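Local coordinates for protein glutathione peroxidase (Schistosoma mansoni, PDB 2V1M) that catalyses the reduction of hydrogen peroxide by glutathione, yielding glutathione disulfide and water, at residues G31-I36 and K63-L68; Q52-H57 and G95-M100; K136-R141 and M163-K168. All coordinates share one frame; numbering follows the deposited sequence.

Overall arrangement
All three contacts belong to one mixed beta-sheet and the helices lying against it. Interaction 1 is the buried core, where the parallel strands of residues 31-36 and 63-68 join through backbone bonds and aliphatic side chains. Interactions 2 and 3 are partly buried and lie about 17 Å apart, centre to centre, near opposite margins of the sheet. In interaction 2, helix 46-60 meets the approach to edge strand 99-100 through paired glutamines and aromatic rings; in interaction 3, helix 159-167 meets strand 136-139 through leucines and an arginine on a helix end. Interaction 1 touches both: Ile-67 packs on Leu-53, and Arg-141 binds the Gly-31 carbonyl.

Interaction 1: residues G31-I36 and K63-L68; sequences GHVCLI and KGLRIL
From Val-33 with Leu-65 to Ile-36 with Leu-68 the two strands run parallel and in register, their short axes inclined by 22°. Arg-66 N donates to Val-33 O at 2.8 Å, Leu-35 N to Arg-66 O at 2.9 Å and Leu-68 N to Leu-35 O at 2.9 Å; the bond from Val-33 N to Gly-64 O, where the ladder starts, is weak. Gly-64 has a positive phi and is the C-prime residue of the Schellman motif closing helix 46-60, a place suited to a residue without a side chain.

Val-33, Leu-35, Leu-65 and Ile-67 occupy one face. Val-33 CG1 meets Leu-65 CD1 at 4.1 Å, and this methyl also reaches Leu-35 CB; Leu-53 and Leu-60 of helix 46-60 and Leu-165 of helix 159-167 pack on this apolar surface. On the other face Leu-68 CD1 lies 4.0 Å from Cys-34 CB, and Ile-36 rests its CG1 near Leu-68 CB. Here the sheet also carries Arg-66, whose chain bends at chi2 (-67°), putting CD where the guanidinium beyond can lie over one face of the His-32 ring. The two planes are 30° apart; CZ stands above the ring plane, offset toward the rim, and NH2 comes within 3.3 Å of His-32 CE1. Arg-66 NH1 donates to Leu-65 O at 2.9 Å from above that carbonyl's plane, and also to Val-61 O, so two backbone oxygens fix the guanidinium's rotation.

Strand 33-39, helix 46-60 and strand 65-71 form a beta-alpha-beta crossover, the opening unit of the thioredoxin fold. Cys-43, found here as cysteinesulfonic acid and the active-site residue by similarity, lies in the connection between the first strand and the helix.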
ATOM      1  N   GLY A  31      12.727  -4.104   8.977  1.00  4.80           N
ATOM      2  CA  GLY A  31      13.503  -2.963   9.435  1.00  4.77           C
ATOM      3  C   GLY A  31      13.144  -1.632   8.791  1.00  4.61           C
ATOM      4  O   GLY A  31      13.706  -0.619   9.194  1.00  5.72           O
ATOM      5  N   HIS A  32      12.233  -1.636   7.821  1.00  4.57           N
ATOM      6  CA  HIS A  32      11.781  -0.409   7.135  1.00  4.26           C
ATOM      7  C   HIS A  32      10.353  -0.092   7.500  1.00  4.01           C
ATOM      8  O   HIS A  32       9.556  -0.986   7.751  1.00  5.48           O
ATOM      9  CB  HIS A  32      11.943  -0.594   5.619  1.00  4.88           C
ATOM     10  CG  HIS A  32      13.400  -0.610   5.213  1.00  6.88           C
ATOM     11  ND1 HIS A  32      13.911  -1.375   4.181  1.00  9.20           N
ATOM     12  CD2 HIS A  32      14.466   0.052   5.738  1.00  9.44           C
ATOM     13  CE1 HIS A  32      15.218  -1.184   4.095  1.00 10.52           C
ATOM     14  NE2 HIS A  32      15.579  -0.313   5.019  1.00 10.76           N
ATOM     15  N   VAL A  33      10.029   1.193   7.540  1.00  3.82           N
ATOM     16  CA  VAL A  33       8.633   1.602   7.708  1.00  3.34           C
ATOM     17  C   VAL A  33       7.944   1.429   6.369  1.00  3.17           C
ATOM     18  O   VAL A  33       8.504   1.835   5.346  1.00  4.13           O
ATOM     19  CB  VAL A  33       8.564   3.079   8.189  1.00  3.77           C
ATOM     20  CG1 VAL A  33       7.133   3.616   8.185  1.00  4.00           C
ATOM     21  CG2 VAL A  33       9.200   3.219   9.552  1.00  4.65           C
ATOM     22  N   CYS A  34       6.732   0.838   6.369  1.00  3.12           N
ATOM     23  CA  CYS A  34       6.021   0.626   5.129  1.00  2.86           C
ATOM     24  C   CYS A  34       4.691   1.345   5.127  1.00  2.87           C
ATOM     25  O   CYS A  34       3.973   1.365   6.142  1.00  3.86           O
ATOM     26  CB  CYS A  34       5.770  -0.874   4.859  1.00  3.11           C
ATOM     27  SG  CYS A  34       7.272  -1.862   4.730  1.00  4.78           S
ATOM     28  N   LEU A  35       4.354   1.910   3.970  1.00  2.78           N
ATOM     29  CA  LEU A  35       3.043   2.493   3.739  1.00  2.83           C
ATOM     30  C   LEU A  35       2.390   1.662   2.642  1.00  2.65           C
ATOM     31  O   LEU A  35       2.911   1.617   1.519  1.00  3.22           O
ATOM     32  CB  LEU A  35       3.150   3.966   3.327  1.00  3.07           C
ATOM     33  CG  LEU A  35       1.777   4.668   3.242  1.00  4.75           C
ATOM     34  CD1 LEU A  35       1.109   4.795   4.636  1.00  5.67           C
ATOM     35  CD2 LEU A  35       1.955   6.030   2.570  1.00  7.14           C
ATOM     36  N   ILE A  36       1.321   0.936   2.993  1.00  2.74           N
ATOM     37  CA  ILE A  36       0.701  -0.024   2.095  1.00  2.79           C
ATOM     38  C   ILE A  36      -0.613   0.558   1.596  1.00  2.72           C
ATOM     39  O   ILE A  36      -1.515   0.891   2.429  1.00  2.90           O
ATOM     40  CB  ILE A  36       0.504  -1.397   2.805  1.00  2.76           C
ATOM     41  CG1 ILE A  36       1.869  -1.898   3.320  1.00  3.05           C
ATOM     42  CG2 ILE A  36      -0.157  -2.353   1.816  1.00  3.11           C
ATOM     43  CD1 ILE A  36       1.821  -3.251   4.019  1.00  4.12           C
ATOM     44  N   LYS A  63      15.606   7.381   4.041  1.00  5.22           N
ATOM     45  CA  LYS A  63      15.467   7.371   5.486  1.00  5.26           C
ATOM     46  C   LYS A  63      14.809   6.097   6.004  1.00  5.12           C
ATOM     47  O   LYS A  63      14.731   5.900   7.212  1.00  6.07           O
ATOM     48  CB  LYS A  63      14.650   8.583   5.931  1.00  6.46           C
ATOM     49  CG  LYS A  63      15.303   9.923   5.629  0.70  7.62           C
ATOM     50  CD  LYS A  63      14.448  11.083   6.156  0.40  7.67           C
ATOM     51  CE  LYS A  63      14.687  12.383   5.412  0.40 10.23           C
ATOM     52  NZ  LYS A  63      16.135  12.684   5.303  0.40  9.37           N
ATOM     53  N   GLY A  64      14.352   5.245   5.087  1.00  4.64           N
ATOM     54  CA  GLY A  64      13.788   3.936   5.458  1.00  4.78           C
ATOM     55  C   GLY A  64      12.318   3.714   5.139  1.00  4.55           C
ATOM     56  O   GLY A  64      11.768   2.706   5.579  1.00  5.34           O
ATOM     57  N   LEU A  65      11.660   4.629   4.416  1.00  3.95           N
ATOM     58  CA  LEU A  65      10.282   4.415   4.017  1.00  4.07           C
ATOM     59  C   LEU A  65      10.204   3.530   2.768  1.00  3.55           C
ATOM     60  O   LEU A  65      10.927   3.801   1.780  1.00  4.26           O
ATOM     61  CB  LEU A  65       9.582   5.737   3.709  1.00  4.18           C
ATOM     62  CG  LEU A  65       8.125   5.581   3.238  1.00  4.26           C
ATOM     63  CD1 LEU A  65       7.223   5.030   4.334  1.00  4.74           C
ATOM     64  CD2 LEU A  65       7.611   6.940   2.769  1.00  4.84           C
ATOM     65  N   ARG A  66       9.305   2.554   2.780  1.00  3.09           N
ATOM     66  CA  ARG A  66       8.964   1.768   1.592  1.00  3.40           C
ATOM     67  C   ARG A  66       7.462   1.871   1.364  1.00  3.34           C
ATOM     68  O   ARG A  66       6.673   1.560   2.235  1.00  6.72           O
ATOM     69  CB  ARG A  66       9.404   0.300   1.776  1.00  4.24           C
ATOM     70  CG  ARG A  66      10.932   0.164   1.982  1.00  4.52           C
ATOM     71  CD  ARG A  66      11.705   0.550   0.742  1.00  5.32           C
ATOM     72  NE  ARG A  66      13.142   0.357   0.945  1.00  6.56           N
ATOM     73  CZ  ARG A  66      13.954   1.270   1.489  1.00  6.56           C
ATOM     74  NH1 ARG A  66      13.479   2.426   1.966  1.00  6.36           N
ATOM     75  NH2 ARG A  66      15.258   1.004   1.602  1.00  9.61           N
ATOM     76  N   ILE A  67       7.081   2.308   0.178  1.00  3.14           N
ATOM     77  CA  ILE A  67       5.687   2.378  -0.213  1.00  3.13           C
ATOM     78  C   ILE A  67       5.369   1.185  -1.095  1.00  2.87           C
ATOM     79  O   ILE A  67       6.122   0.899  -2.052  1.00  3.15           O
ATOM     80  CB  ILE A  67       5.385   3.726  -0.949  1.00  3.14           C
ATOM     81  CG1 ILE A  67       5.670   4.894   0.009  1.00  3.78           C
ATOM     82  CG2 ILE A  67       3.953   3.739  -1.489  1.00  3.71           C
ATOM     83  CD1 ILE A  67       5.641   6.254  -0.697  1.00  4.18           C
ATOM     84  N   LEU A  68       4.284   0.478  -0.760  1.00  2.79           N
ATOM     85  CA  LEU A  68       3.863  -0.729  -1.467  1.00  2.93           C
ATOM     86  C   LEU A  68       2.466  -0.460  -2.009  1.00  3.06           C
ATOM     87  O   LEU A  68       1.555  -0.163  -1.223  1.00  3.59           O
ATOM     88  CB  LEU A  68       3.813  -1.948  -0.540  1.00  3.26           C
ATOM     89  CG  LEU A  68       5.101  -2.516   0.017  1.00  4.68           C
ATOM     90  CD1 LEU A  68       5.801  -1.653   0.957  1.00  6.72           C
ATOM     91  CD2 LEU A  68       4.764  -3.868   0.635  1.00  7.95           C
TER

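Interaction 2: residues Q52-H57 and G95-M100; sequences QLQEMH and GVQFDM
His-57 lays one face of its imidazole over the backbone joining Gln-97 to Phe-98, with Phe-98 N above the ring centre. On the same face Gln-97 CB lies 3.5 Å from His-57 NE2 and Phe-98 CB 3.6 Å from His-57 ND1. A flat ring suits this place because it can rest on a peptide.

One turn earlier, Gln-54 uses both ends of its amide. Its chain bends at chi2 (54°), and OE1 accepts from Gln-97 N at 2.8 Å, the donor standing above the carbonyl plane, while NE2 donates to Gln-97 OE1 at 2.9 Å. Two bonds thus fix the orientation of the amide, whose plane is turned 50° from that of Gln-97.

Deeper in, Phe-98 CE1 meets Leu-53 CB at 3.9 Å, and Val-96 CG1 sits over the centre of one face of the phenyl ring, an apolar group suited to this buried place.

The 95-100 segment follows helix 83-94 and leads into strand 99-100, where Asp-99 pairs with Ile-67 of strand 65-71. Phe-98 is wedged between that strand, touching Ile-67 and Ala-69, and helix 46-60, where it also meets Tyr-50.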
ATOM      1  N   GLN A  52       1.479  12.425  -4.823  1.00  2.92           N
ATOM      2  CA  GLN A  52       1.989  12.621  -3.469  1.00  3.33           C
ATOM      3  C   GLN A  52       2.824  11.409  -3.022  1.00  2.92           C
ATOM      4  O   GLN A  52       3.829  11.595  -2.327  1.00  3.28           O
ATOM      5  CB  GLN A  52       0.868  12.878  -2.485  1.00  3.39           C
ATOM      6  CG  GLN A  52       0.198  14.239  -2.730  1.00  4.16           C
ATOM      7  CD  GLN A  52      -0.751  14.652  -1.624  1.00  5.17           C
ATOM      8  OE1 GLN A  52      -0.867  14.008  -0.585  1.00  4.78           O
ATOM      9  NE2 GLN A  52      -1.427  15.759  -1.832  0.80  9.40           N
ATOM     10  N   LEU A  53       2.377  10.193  -3.347  1.00  2.89           N
ATOM     11  CA  LEU A  53       3.180   9.018  -2.980  1.00  3.22           C
ATOM     12  C   LEU A  53       4.571   9.051  -3.606  1.00  3.00           C
ATOM     13  O   LEU A  53       5.558   8.678  -2.976  1.00  3.22           O
ATOM     14  CB  LEU A  53       2.444   7.715  -3.305  1.00  3.22           C
ATOM     15  CG  LEU A  53       1.193   7.474  -2.463  1.00  3.51           C
ATOM     16  CD1 LEU A  53       0.379   6.331  -3.112  1.00  4.55           C
ATOM     17  CD2 LEU A  53       1.584   7.069  -1.024  1.00  3.99           C
ATOM     18  N   GLN A  54       4.653   9.441  -4.884  1.00  3.02           N
ATOM     19  CA  GLN A  54       5.970   9.499  -5.540  1.00  2.90           C
ATOM     20  C   GLN A  54       6.855  10.583  -4.896  1.00  3.21           C
ATOM     21  O   GLN A  54       8.077  10.372  -4.740  1.00  3.23           O
ATOM     22  CB  GLN A  54       5.790   9.720  -7.049  1.00  3.23           C
ATOM     23  CG  GLN A  54       7.103   9.929  -7.777  1.00  3.02           C
ATOM     24  CD  GLN A  54       8.135   8.873  -7.580  1.00  3.25           C
ATOM     25  OE1 GLN A  54       7.829   7.697  -7.270  1.00  3.04           O
ATOM     26  NE2 GLN A  54       9.415   9.280  -7.757  1.00  2.91           N
ATOM     27  N   GLU A  55       6.269  11.724  -4.538  1.00  3.21           N
ATOM     28  CA  GLU A  55       7.026  12.750  -3.809  0.80  3.47           C
ATOM     29  C   GLU A  55       7.491  12.230  -2.446  1.00  3.31           C
ATOM     30  O   GLU A  55       8.619  12.511  -2.008  1.00  4.01           O
ATOM     31  CB  GLU A  55       6.186  14.024  -3.657  0.80  4.75           C
ATOM     32  CG  GLU A  55       5.974  14.788  -4.955  0.80  8.75           C
ATOM     33  CD  GLU A  55       4.568  15.416  -5.150  0.80  8.74           C
ATOM     34  OE1 GLU A  55       3.805  15.576  -4.179  0.80  9.83           O
ATOM     35  OE2 GLU A  55       4.203  15.757  -6.310  0.80  9.02           O
ATOM     36  N   MET A  56       6.621  11.521  -1.745  1.00  3.25           N
ATOM     37  CA  MET A  56       7.032  11.020  -0.445  0.50  3.57           C
ATOM     38  C   MET A  56       8.088   9.934  -0.544  1.00  3.36           C
ATOM     39  O   MET A  56       9.015   9.925   0.270  1.00  3.61           O
ATOM     40  CB  MET A  56       5.840  10.523   0.337  0.50  3.14           C
ATOM     41  CG  MET A  56       4.882  11.623   0.715  0.50  2.85           C
ATOM     42  SD  MET A  56       3.311  11.034   1.383  0.50  4.05           S
ATOM     43  CE  MET A  56       3.886  10.359   2.945  0.50  4.57           C
ATOM     44  N   HIS A  57       7.969   9.057  -1.541  1.00  3.25           N
ATOM     45  CA  HIS A  57       9.037   8.092  -1.815  1.00  3.39           C
ATOM     46  C   HIS A  57      10.361   8.837  -2.002  1.00  3.19           C
ATOM     47  O   HIS A  57      11.392   8.493  -1.425  1.00  3.37           O
ATOM     48  CB  HIS A  57       8.718   7.330  -3.091  1.00  3.55           C
ATOM     49  CG  HIS A  57       9.870   6.518  -3.572  1.00  3.95           C
ATOM     50  ND1 HIS A  57      10.115   5.239  -3.102  1.00  4.47           N
ATOM     51  CD2 HIS A  57      10.850   6.823  -4.467  1.00  4.30           C
ATOM     52  CE1 HIS A  57      11.202   4.804  -3.719  1.00  4.71           C
ATOM     53  NE2 HIS A  57      11.675   5.739  -4.528  1.00  4.59           N
ATOM     54  N   GLY A  95       6.028   8.611 -12.995  1.00  3.47           N
ATOM     55  CA  GLY A  95       7.409   8.241 -12.685  1.00  3.98           C
ATOM     56  C   GLY A  95       7.527   7.459 -11.367  1.00  2.98           C
ATOM     57  O   GLY A  95       8.509   7.604 -10.640  1.00  3.36           O
ATOM     58  N   VAL A  96       6.546   6.574 -11.105  1.00  3.24           N
ATOM     59  CA  VAL A  96       6.558   5.809  -9.877  1.00  3.20           C
ATOM     60  C   VAL A  96       7.879   5.036  -9.715  1.00  3.21           C
ATOM     61  O   VAL A  96       8.243   4.224 -10.593  1.00  3.62           O
ATOM     62  CB  VAL A  96       5.395   4.806  -9.864  1.00  3.33           C
ATOM     63  CG1 VAL A  96       5.545   3.793  -8.732  1.00  4.34           C
ATOM     64  CG2 VAL A  96       4.072   5.564  -9.740  1.00  4.46           C
ATOM     65  N   GLN A  97       8.522   5.259  -8.565  1.00  2.93           N
ATOM     66  CA  GLN A  97       9.761   4.532  -8.218  1.00  2.97           C
ATOM     67  C   GLN A  97       9.579   3.609  -7.039  1.00  3.26           C
ATOM     68  O   GLN A  97      10.497   2.835  -6.731  1.00  4.87           O
ATOM     69  CB  GLN A  97      10.894   5.512  -7.943  1.00  3.04           C
ATOM     70  CG  GLN A  97      11.329   6.269  -9.167  1.00  3.36           C
ATOM     71  CD  GLN A  97      12.359   7.291  -8.790  1.00  3.19           C
ATOM     72  OE1 GLN A  97      12.083   8.208  -8.013  1.00  4.10           O
ATOM     73  NE2 GLN A  97      13.599   7.112  -9.261  1.00  4.08           N
ATOM     74  N   PHE A  98       8.445   3.689  -6.335  1.00  3.14           N
ATOM     75  CA  PHE A  98       8.152   2.794  -5.237  1.00  3.27           C
ATOM     76  C   PHE A  98       7.643   1.438  -5.786  1.00  3.32           C
ATOM     77  O   PHE A  98       7.624   1.213  -7.010  1.00  4.20           O
ATOM     78  CB  PHE A  98       7.181   3.431  -4.236  1.00  3.36           C
ATOM     79  CG  PHE A  98       5.906   3.977  -4.836  1.00  3.25           C
ATOM     80  CD1 PHE A  98       5.821   5.314  -5.264  1.00  3.50           C
ATOM     81  CD2 PHE A  98       4.787   3.145  -5.014  1.00  3.86           C
ATOM     82  CE1 PHE A  98       4.646   5.800  -5.831  1.00  3.95           C
ATOM     83  CE2 PHE A  98       3.621   3.632  -5.604  1.00  4.19           C
ATOM     84  CZ  PHE A  98       3.552   4.962  -6.036  1.00  3.82           C
ATOM     85  N   ASP A  99       7.325   0.502  -4.884  1.00  3.19           N
ATOM     86  CA  ASP A  99       7.088  -0.877  -5.285  1.00  3.00           C
ATOM     87  C   ASP A  99       5.629  -1.086  -5.671  1.00  2.75           C
ATOM     88  O   ASP A  99       4.715  -0.855  -4.882  1.00  3.53           O
ATOM     89  CB  ASP A  99       7.534  -1.811  -4.167  1.00  3.64           C
ATOM     90  CG  ASP A  99       9.044  -1.814  -3.984  1.00  4.47           C
ATOM     91  OD1 ASP A  99       9.775  -1.489  -4.942  1.00  6.39           O
ATOM     92  OD2 ASP A  99       9.483  -2.184  -2.874  1.00  6.05           O
ATOM     93  N   MET A 100       5.434  -1.602  -6.887  1.00  3.00           N
ATOM     94  CA  MET A 100       4.142  -1.948  -7.462  1.00  2.91           C
ATOM     95  C   MET A 100       3.947  -3.449  -7.465  1.00  3.02           C
ATOM     96  O   MET A 100       4.878  -4.226  -7.757  1.00  3.40           O
ATOM     97  CB  MET A 100       4.067  -1.455  -8.918  1.00  2.94           C
ATOM     98  CG  MET A 100       4.114   0.078  -9.105  1.00  3.02           C
ATOM     99  SD  MET A 100       2.701   0.963  -8.407  1.00  3.40           S
ATOM    100  CE  MET A 100       1.319   0.174  -9.228  1.00  4.88           C
TER

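Interaction 3: residues K136-R141 and M163-K168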
ATOM      1  N   LYS A 136      -4.877   3.479   3.247  1.00  2.68           N
ATOM      2  CA  LYS A 136      -3.464   3.385   3.612  1.00  2.80           C
ATOM      3  C   LYS A 136      -3.296   2.701   4.947  1.00  2.84           C
ATOM      4  O   LYS A 136      -4.008   3.028   5.915  1.00  3.66           O
ATOM      5  CB  LYS A 136      -2.773   4.762   3.658  1.00  3.07           C
ATOM      6  CG  LYS A 136      -2.783   5.543   2.359  1.00  3.14           C
ATOM      7  CD  LYS A 136      -3.994   6.499   2.159  1.00  2.70           C
ATOM      8  CE  LYS A 136      -3.851   7.209   0.831  1.00  3.16           C
ATOM      9  NZ  LYS A 136      -5.054   8.014   0.465  1.00  2.98           N
ATOM     10  N   PHE A 137      -2.324   1.782   5.044  1.00  2.77           N
ATOM     11  CA  PHE A 137      -1.893   1.209   6.331  1.00  2.55           C
ATOM     12  C   PHE A 137      -0.437   1.558   6.553  1.00  2.51           C
ATOM     13  O   PHE A 137       0.404   1.419   5.635  1.00  3.35           O
ATOM     14  CB  PHE A 137      -2.047  -0.315   6.377  1.00  2.89           C
ATOM     15  CG  PHE A 137      -3.469  -0.777   6.438  1.00  2.51           C
ATOM     16  CD1 PHE A 137      -4.061  -1.113   7.649  1.00  2.65           C
ATOM     17  CD2 PHE A 137      -4.241  -0.881   5.277  1.00  2.83           C
ATOM     18  CE1 PHE A 137      -5.372  -1.579   7.713  1.00  3.25           C
ATOM     19  CE2 PHE A 137      -5.537  -1.345   5.325  1.00  3.62           C
ATOM     20  CZ  PHE A 137      -6.115  -1.674   6.540  1.00  3.21           C
ATOM     21  N   LEU A 138      -0.119   2.003   7.770  1.00  2.61           N
ATOM     22  CA  LEU A 138       1.238   2.346   8.160  1.00  3.02           C
ATOM     23  C   LEU A 138       1.760   1.227   9.079  1.00  2.94           C
ATOM     24  O   LEU A 138       1.132   0.865  10.084  1.00  2.95           O
ATOM     25  CB  LEU A 138       1.239   3.682   8.889  1.00  3.16           C
ATOM     26  CG  LEU A 138       2.583   4.183   9.395  1.00  4.33           C
ATOM     27  CD1 LEU A 138       3.584   4.354   8.239  1.00  5.35           C
ATOM     28  CD2 LEU A 138       2.405   5.479  10.172  1.00  6.21           C
ATOM     29  N   VAL A 139       2.930   0.704   8.694  1.00  3.08           N
ATOM     30  CA  VAL A 139       3.559  -0.467   9.312  1.00  2.84           C
ATOM     31  C   VAL A 139       4.933  -0.039   9.816  1.00  2.77           C
ATOM     32  O   VAL A 139       5.739   0.564   9.075  1.00  3.17           O
ATOM     33  CB  VAL A 139       3.670  -1.587   8.277  1.00  3.16           C
ATOM     34  CG1 VAL A 139       4.380  -2.837   8.875  1.00  4.15           C
ATOM     35  CG2 VAL A 139       2.319  -1.962   7.687  1.00  3.82           C
ATOM     36  N   ASP A 140       5.209  -0.355  11.087  1.00  2.89           N
ATOM     37  CA  ASP A 140       6.469   0.047  11.692  1.00  3.18           C
ATOM     38  C   ASP A 140       7.654  -0.845  11.237  1.00  3.12           C
ATOM     39  O   ASP A 140       7.510  -1.776  10.431  1.00  3.19           O
ATOM     40  CB  ASP A 140       6.293   0.115  13.223  1.00  3.40           C
ATOM     41  CG  ASP A 140       6.222  -1.253  13.917  1.00  3.81           C
ATOM     42  OD1 ASP A 140       6.481  -2.303  13.285  1.00  3.40           O
ATOM     43  OD2 ASP A 140       5.884  -1.210  15.125  1.00  5.11           O
ATOM     44  N   ARG A 141       8.833  -0.498  11.765  1.00  3.46           N
ATOM     45  CA  ARG A 141      10.070  -1.203  11.392  1.00  3.74           C
ATOM     46  C   ARG A 141      10.125  -2.660  11.861  1.00  3.89           C
ATOM     47  O   ARG A 141      11.058  -3.370  11.454  1.00  4.42           O
ATOM     48  CB  ARG A 141      11.278  -0.474  11.926  1.00  3.95           C
ATOM     49  CG  ARG A 141      11.537   0.907  11.257  1.00  4.34           C
ATOM     50  CD  ARG A 141      12.815   1.517  11.780  1.00  5.52           C
ATOM     51  NE  ARG A 141      13.154   2.866  11.306  1.00  6.14           N
ATOM     52  CZ  ARG A 141      13.786   3.139  10.168  1.00  6.08           C
ATOM     53  NH1 ARG A 141      14.049   2.191   9.282  1.00  6.88           N
ATOM     54  NH2 ARG A 141      14.149   4.390   9.872  1.00  7.65           N
ATOM     55  N   MET A 163       7.392   9.954   9.990  1.00  4.66           N
ATOM     56  CA  MET A 163       8.630  10.434  10.623  1.00  5.26           C
ATOM     57  C   MET A 163       8.786   9.878  12.016  1.00  5.48           C
ATOM     58  O   MET A 163       9.912   9.544  12.440  1.00  5.69           O
ATOM     59  CB  MET A 163       8.714  11.979  10.666  1.00  5.60           C
ATOM     60  CG  MET A 163       8.682  12.654   9.286  1.00  6.93           C
ATOM     61  SD  MET A 163       9.715  11.954   8.042  0.80  6.44           S
ATOM     62  CE  MET A 163      11.334  12.494   8.580  1.00 10.71           C
ATOM     63  N   GLU A 164       7.694   9.799  12.780  0.50  5.38           N
ATOM     64  CA  GLU A 164       7.811   9.244  14.131  0.50  5.98           C
ATOM     65  C   GLU A 164       8.330   7.810  14.050  0.50  5.10           C
ATOM     66  O   GLU A 164       9.281   7.423  14.769  0.50  5.23           O
ATOM     67  CB  GLU A 164       6.485   9.357  14.901  0.50  5.91           C
ATOM     68  CG  GLU A 164       6.073  10.825  15.206  0.50  7.55           C
ATOM     69  CD  GLU A 164       4.673  11.011  15.790  0.50  9.85           C
ATOM     70  OE1 GLU A 164       3.669  10.536  15.222  0.50 12.02           O
ATOM     71  OE2 GLU A 164       4.572  11.683  16.828  0.50 14.02           O
ATOM     72  N   LEU A 165       7.737   7.023  13.161  1.00  4.69           N
ATOM     73  CA  LEU A 165       8.158   5.614  13.101  1.00  4.86           C
ATOM     74  C   LEU A 165       9.567   5.449  12.508  1.00  4.95           C
ATOM     75  O   LEU A 165      10.290   4.510  12.873  1.00  5.92           O
ATOM     76  CB  LEU A 165       7.144   4.780  12.341  1.00  4.43           C
ATOM     77  CG  LEU A 165       5.724   4.743  12.929  1.00  4.32           C
ATOM     78  CD1 LEU A 165       4.887   3.752  12.105  1.00  5.34           C
ATOM     79  CD2 LEU A 165       5.762   4.318  14.403  1.00  6.46           C
ATOM     80  N   LEU A 166       9.965   6.326  11.589  1.00  5.35           N
ATOM     81  CA  LEU A 166      11.347   6.262  11.030  1.00  5.56           C
ATOM     82  C   LEU A 166      12.379   6.564  12.082  1.00  6.29           C
ATOM     83  O   LEU A 166      13.490   6.021  12.034  1.00  7.70           O
ATOM     84  CB  LEU A 166      11.520   7.273   9.883  1.00  5.84           C
ATOM     85  CG  LEU A 166      10.789   6.942   8.572  1.00  5.55           C
ATOM     86  CD1 LEU A 166      10.908   8.095   7.614  1.00  6.20           C
ATOM     87  CD2 LEU A 166      11.329   5.680   7.890  1.00  6.42           C
ATOM     88  N   GLU A 167      12.024   7.425  13.043  1.00  7.50           N
ATOM     89  CA  GLU A 167      12.949   7.808  14.101  1.00  8.85           C
ATOM     90  C   GLU A 167      13.204   6.640  15.052  1.00  9.37           C
ATOM     91  O   GLU A 167      14.305   6.564  15.631  1.00 10.42           O
ATOM     92  CB  GLU A 167      12.417   9.022  14.875  1.00 10.47           C
ATOM     93  CG  GLU A 167      12.700  10.382  14.253  0.50 15.82           C
ATOM     94  CD  GLU A 167      14.180  10.735  14.155  0.50 21.43           C
ATOM     95  OE1 GLU A 167      15.030  10.068  14.787  0.50 24.27           O
ATOM     96  OE2 GLU A 167      14.492  11.701  13.429  0.50 24.16           O
ATOM     97  N   LYS A 168      12.228   5.726  15.209  1.00  9.18           N
ATOM     98  CA  LYS A 168      12.386   4.579  16.094  1.00 10.10           C
ATOM     99  C   LYS A 168      13.381   3.600  15.505  1.00 10.14           C
ATOM    100  O   LYS A 168      13.526   3.501  14.269  1.00 11.18           O
ATOM    101  CB  LYS A 168      11.037   3.873  16.328  1.00 10.75           C
ATOM    102  CG  LYS A 168       9.984   4.776  16.901  1.00 14.09           C
ATOM    103  CD  LYS A 168       8.732   4.007  17.255  0.50 15.33           C
ATOM    104  CE  LYS A 168       8.079   4.615  18.476  0.50 17.34           C
ATOM    105  NZ  LYS A 168       8.998   4.672  19.660  0.50 19.22           N
TER
HETATM  106  O   HOH W   1       9.151   1.907  13.410  1.00  4.85           O
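Leu-138 and Leu-165 reach toward each other tip to tip, and this is where strand and helix are packed closely. A single methyl does the work: Leu-165 CD1 stands 3.6 Å from Leu-138 CG and equally near Leu-138 CD2, and it also brushes Asp-140 CB. Branched aliphatic ends suit this interface, since Val-33 from the adjacent strand and Val-146 from strand 145-149 flank Leu-165.

The polar part is no less exact. Arg-141 runs extended from CG to NE, with chi3 at -176°, and takes hold of Leu-166 O side-on with two nitrogens. NH2 donates along a lone pair at 2.8 Å and NE from above the carbonyl plane at 3.3 Å, while the oxygen itself lies in the guanidinium plane. Leu-166 CD2 lies over one face of that group. Arginine is apt here: its charge probably interacts well with the C-terminal end of helix 159-167, and its further N-H groups reach Gly-31 O through NH1 and Lys-63 O through NH2.

Strands 136-139 and 145-149 followed by this helix make the beta-beta-alpha half of the thioredoxin fold, with the helix lying on the same face of the sheet as helix 46-60.

Toward solvent the fit slackens. Water 1 fills in between the backbones, accepting from Arg-141 N at 2.9 Å and donating to Leu-165 O at 2.9 Å. Lys-168, exposed, sends its chain away from the strand, although its carbonyl O remains 3.1 Å from Arg-141 NE. The carboxylate of Asp-140 turns to its own loop instead, where OD1 accepts from the backbone N of Gln-142 and Gln-144.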